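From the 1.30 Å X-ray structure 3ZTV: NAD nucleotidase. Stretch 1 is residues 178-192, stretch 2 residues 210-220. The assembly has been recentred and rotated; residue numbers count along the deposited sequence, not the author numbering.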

# COMPACT_ATOMS: atom_id res chain seq x y z
N ASP A 178 3.48 1.48 4.10
CA ASP A 178 2.92 0.20 4.52
C ASP A 178 3.95 -0.76 5.08
O ASP A 178 5.02 -0.96 4.49
CB ASP A 178 2.19 -0.45 3.34
CG ASP A 178 1.52 -1.74 3.73
OD1 ASP A 178 0.52 -1.69 4.47
OD2 ASP A 178 1.99 -2.81 3.29
N GLU A 179 3.62 -1.36 6.22
CA GLU A 179 4.52 -2.29 6.90
C GLU A 179 4.90 -3.51 6.05
O GLU A 179 6.08 -3.82 5.91
CB GLU A 179 3.91 -2.77 8.23
CG GLU A 179 3.60 -1.68 9.28
CD GLU A 179 2.16 -1.16 9.23
OE1 GLU A 179 1.52 -1.23 8.14
OE2 GLU A 179 1.66 -0.68 10.28
N ILE A 180 3.90 -4.21 5.51
CA ILE A 180 4.16 -5.40 4.70
C ILE A 180 4.95 -5.06 3.44
O ILE A 180 5.96 -5.71 3.14
CB ILE A 180 2.84 -6.13 4.34
CG1 ILE A 180 2.24 -6.75 5.61
CG2 ILE A 180 3.07 -7.19 3.25
CD1 ILE A 180 0.85 -7.31 5.44
N ALA A 181 4.51 -4.05 2.69
CA ALA A 181 5.23 -3.70 1.47
C ALA A 181 6.66 -3.30 1.76
O ALA A 181 7.60 -3.72 1.08
CB ALA A 181 4.51 -2.60 0.70
N THR A 182 6.86 -2.48 2.78
CA THR A 182 8.22 -2.04 3.09
C THR A 182 9.11 -3.23 3.46
O THR A 182 10.26 -3.32 3.01
CB THR A 182 8.26 -0.97 4.20
OG1 THR A 182 7.51 0.19 3.78
CG2 THR A 182 9.70 -0.59 4.54
N ALA A 183 8.60 -4.10 4.31
CA ALA A 183 9.36 -5.29 4.70
C ALA A 183 9.79 -6.12 3.49
O ALA A 183 10.95 -6.50 3.37
CB ALA A 183 8.59 -6.14 5.71
N GLN A 184 8.87 -6.36 2.57
CA GLN A 184 9.22 -7.20 1.42
C GLN A 184 10.17 -6.51 0.46
O GLN A 184 11.12 -7.11 -0.01
CB GLN A 184 8.00 -7.67 0.64
CG GLN A 184 8.34 -8.64 -0.51
CD GLN A 184 9.02 -9.92 -0.03
OE1 GLN A 184 10.23 -9.97 0.19
NE2 GLN A 184 8.23 -10.96 0.15
N ILE A 185 9.91 -5.23 0.18
CA ILE A 185 10.74 -4.51 -0.77
C ILE A 185 12.16 -4.37 -0.20
O ILE A 185 13.15 -4.56 -0.92
CB ILE A 185 10.13 -3.15 -1.13
CG1 ILE A 185 8.78 -3.33 -1.85
CG2 ILE A 185 11.09 -2.31 -1.98
CD1 ILE A 185 8.82 -4.31 -3.04
N MET A 186 12.26 -4.06 1.10
CA MET A 186 13.58 -3.95 1.72
C MET A 186 14.34 -5.27 1.65
O MET A 186 15.52 -5.30 1.28
CB MET A 186 13.47 -3.51 3.18
CG MET A 186 13.07 -2.04 3.36
SD MET A 186 14.26 -0.83 2.70
CE MET A 186 15.71 -1.24 3.67
N ALA A 187 13.68 -6.37 2.02
CA ALA A 187 14.35 -7.66 2.04
C ALA A 187 14.72 -8.09 0.62
O ALA A 187 15.80 -8.64 0.40
CB ALA A 187 13.47 -8.71 2.73
N ASN A 188 13.85 -7.81 -0.35
CA ASN A 188 14.10 -8.22 -1.73
C ASN A 188 15.32 -7.53 -2.31
O ASN A 188 16.11 -8.14 -3.03
CB ASN A 188 12.87 -7.98 -2.61
CG ASN A 188 13.02 -8.58 -4.00
OD1 ASN A 188 13.19 -9.80 -4.13
ND2 ASN A 188 12.94 -7.74 -5.04
N ALA A 189 15.47 -6.25 -1.99
CA ALA A 189 16.61 -5.47 -2.47
C ALA A 189 17.94 -5.95 -1.90
O ALA A 189 18.97 -5.86 -2.56
CB ALA A 189 16.40 -4.00 -2.18
N LEU A 190 17.91 -6.44 -0.66
CA LEU A 190 19.13 -6.88 -0.01
C LEU A 190 19.69 -8.19 -0.58
O LEU A 190 20.88 -8.46 -0.45
CB LEU A 190 18.91 -7.01 1.50
CG LEU A 190 18.76 -5.67 2.22
CD1 LEU A 190 18.07 -5.85 3.57
CD2 LEU A 190 20.11 -4.98 2.39
N LYS A 191 18.85 -8.98 -1.24
CA LYS A 191 19.27 -10.29 -1.76
C LYS A 191 20.49 -10.25 -2.68
O LYS A 191 21.44 -11.00 -2.48
CB LYS A 191 18.11 -10.97 -2.49
CG LYS A 191 16.94 -11.35 -1.60
CD LYS A 191 15.78 -11.87 -2.44
CE LYS A 191 16.23 -12.97 -3.38
NZ LYS A 191 15.13 -13.42 -4.29
N GLN A 192 20.46 -9.38 -3.69
CA GLN A 192 21.52 -9.35 -4.70
C GLN A 192 22.85 -8.83 -4.16
O GLN A 192 23.86 -8.84 -4.86
CB GLN A 192 21.10 -8.53 -5.92
CG GLN A 192 20.92 -7.06 -5.64
CD GLN A 192 20.12 -6.37 -6.73
OE1 GLN A 192 18.91 -6.57 -6.84
NE2 GLN A 192 20.79 -5.55 -7.54
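Stretch 2 210-220: IEIAQKVNDID

The contact between these two stretches is largely apolar packing, in which a short helical end and the mostly extended segment that follows it lie along one flank of a longer helix, with charged and water-bridged groups at its far end. It illustrates how a chain leaving a helix can keep following its neighbor. Stretch 1 is helical from Glu179, capped by Asp178, whose OD2 accepts from Ala181 N at 2.9 Å. Stretch 2 is helical through Lys215; its axis runs in the same general sense, with a signed crossing angle of -45° and a closest approach of 10.1 Å. Val216 then leaves helical geometry, with phi/psi of -122/136, and Asn217 is also extended, whereas Asp218 has a positive phi of 79° before Ile219 returns to the extended region.

Both chains advance in the same direction, four residues each from the first pair to the second, then three in stretch 1 against two in stretch 2, whose chain is no longer helical: Ile180 lies by Ile212, Gln184 by Val216 and Ala187 by Asp218, with CA-CA distances of 5.9, 5.6 and 6.1 Å. Ile180 packs its CG1 against Ile212 CG1 and its CG2 against Val216 CG2, both at 3.9 Å, while its CD1 comes within 3.4 Å of Glu211 CD. The small side chains of Ala183 and Ala187 point toward stretch 2. Ala183 CB lies 4.2 Å from Ile212 CG2 and 3.9 Å from Ile219 CD1, and Ala187 CB is 3.8 Å from Ile219 CG1, so one isoleucine spans two successive alanines a helical turn apart.

Toward the end of the contact, Asp218 turns its CB toward stretch 1. Lys191 CD approaches Asp218 OD2 at 3.4 Å, but Lys191 NZ remains 4.4 Å from Asp218 OD2, beyond a salt bridge. Water 2 links the charges instead, accepting from Lys191 NZ at 2.8 Å and donating to Asp218 OD2 at 3.0 Å.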

# COMPACT_ATOMS: atom_id res chain seq x y z
N ILE A 210 3.31 -11.14 12.81
CA ILE A 210 2.89 -12.50 12.47
C ILE A 210 2.40 -12.56 11.02
O ILE A 210 2.70 -13.52 10.28
CB ILE A 210 1.83 -13.00 13.48
CG1 ILE A 210 2.51 -13.24 14.83
CG2 ILE A 210 1.16 -14.28 12.97
CD1 ILE A 210 1.54 -13.39 16.00
N GLU A 211 1.65 -11.55 10.59
CA GLU A 211 1.25 -11.46 9.19
C GLU A 211 2.46 -11.36 8.25
O GLU A 211 2.52 -12.04 7.22
CB GLU A 211 0.31 -10.27 8.98
CG GLU A 211 -0.38 -10.23 7.63
CD GLU A 211 -1.26 -9.01 7.45
OE1 GLU A 211 -1.18 -8.07 8.27
OE2 GLU A 211 -2.04 -8.99 6.47
N ILE A 212 3.43 -10.52 8.60
CA ILE A 212 4.64 -10.39 7.81
C ILE A 212 5.37 -11.74 7.69
O ILE A 212 5.80 -12.14 6.59
CB ILE A 212 5.58 -9.30 8.39
CG1 ILE A 212 4.96 -7.91 8.20
CG2 ILE A 212 6.96 -9.36 7.76
CD1 ILE A 212 5.69 -6.78 8.93
N ALA A 213 5.48 -12.45 8.81
CA ALA A 213 6.15 -13.76 8.81
C ALA A 213 5.52 -14.72 7.81
O ALA A 213 6.22 -15.49 7.16
CB ALA A 213 6.13 -14.36 10.20
N GLN A 214 4.20 -14.64 7.65
CA GLN A 214 3.48 -15.59 6.79
C GLN A 214 3.31 -15.11 5.35
O GLN A 214 3.02 -15.93 4.47
CB GLN A 214 2.12 -15.90 7.40
CG GLN A 214 2.21 -16.63 8.72
CD GLN A 214 0.87 -16.81 9.38
OE1 GLN A 214 0.35 -15.89 10.02
NE2 GLN A 214 0.28 -17.99 9.22
N LYS A 215 3.51 -13.82 5.12
CA LYS A 215 3.24 -13.23 3.80
C LYS A 215 4.45 -12.69 3.08
O LYS A 215 4.38 -12.37 1.89
CB LYS A 215 2.19 -12.12 3.93
CG LYS A 215 0.81 -12.62 4.31
CD LYS A 215 -0.23 -11.51 4.27
CE LYS A 215 -1.62 -12.07 4.56
NZ LYS A 215 -2.66 -11.00 4.59
N VAL A 216 5.58 -12.57 3.78
CA VAL A 216 6.77 -11.93 3.23
C VAL A 216 7.94 -12.91 3.26
O VAL A 216 8.13 -13.61 4.26
CB VAL A 216 7.12 -10.65 4.05
CG1 VAL A 216 8.47 -10.09 3.65
CG2 VAL A 216 6.02 -9.60 3.91
N ASN A 217 8.69 -12.96 2.17
CA ASN A 217 9.87 -13.83 2.07
C ASN A 217 11.17 -13.16 2.51
O ASN A 217 11.28 -11.93 2.55
CB ASN A 217 10.03 -14.36 0.64
CG ASN A 217 8.85 -15.20 0.18
OD1 ASN A 217 8.31 -15.01 -0.92
ND2 ASN A 217 8.44 -16.12 1.03
N ASP A 218 12.16 -13.99 2.83
CA ASP A 218 13.55 -13.58 3.01
C ASP A 218 13.87 -12.92 4.35
O ASP A 218 14.98 -12.43 4.55
CB ASP A 218 14.00 -12.71 1.82
CG ASP A 218 13.82 -13.41 0.49
OD1 ASP A 218 14.25 -14.58 0.36
OD2 ASP A 218 13.23 -12.79 -0.41
N ILE A 219 12.90 -12.93 5.27
CA ILE A 219 13.13 -12.40 6.62
C ILE A 219 13.13 -13.55 7.63
O ILE A 219 12.19 -14.33 7.69
CB ILE A 219 12.07 -11.32 6.99
CG1 ILE A 219 12.12 -10.16 5.99
CG2 ILE A 219 12.25 -10.85 8.44
CD1 ILE A 219 11.08 -9.08 6.27
N ASP A 220 14.21 -13.64 8.41
CA ASP A 220 14.44 -14.79 9.28
C ASP A 220 13.93 -14.65 10.71
O ASP A 220 13.41 -15.62 11.28
CB ASP A 220 15.94 -15.10 9.30
CG ASP A 220 16.46 -15.45 7.91
OD1 ASP A 220 15.98 -16.43 7.33
OD2 ASP A 220 17.33 -14.74 7.36
O HOH W 1 11.98 -11.40 -1.94
O HOH W 2 13.43 -14.90 -2.57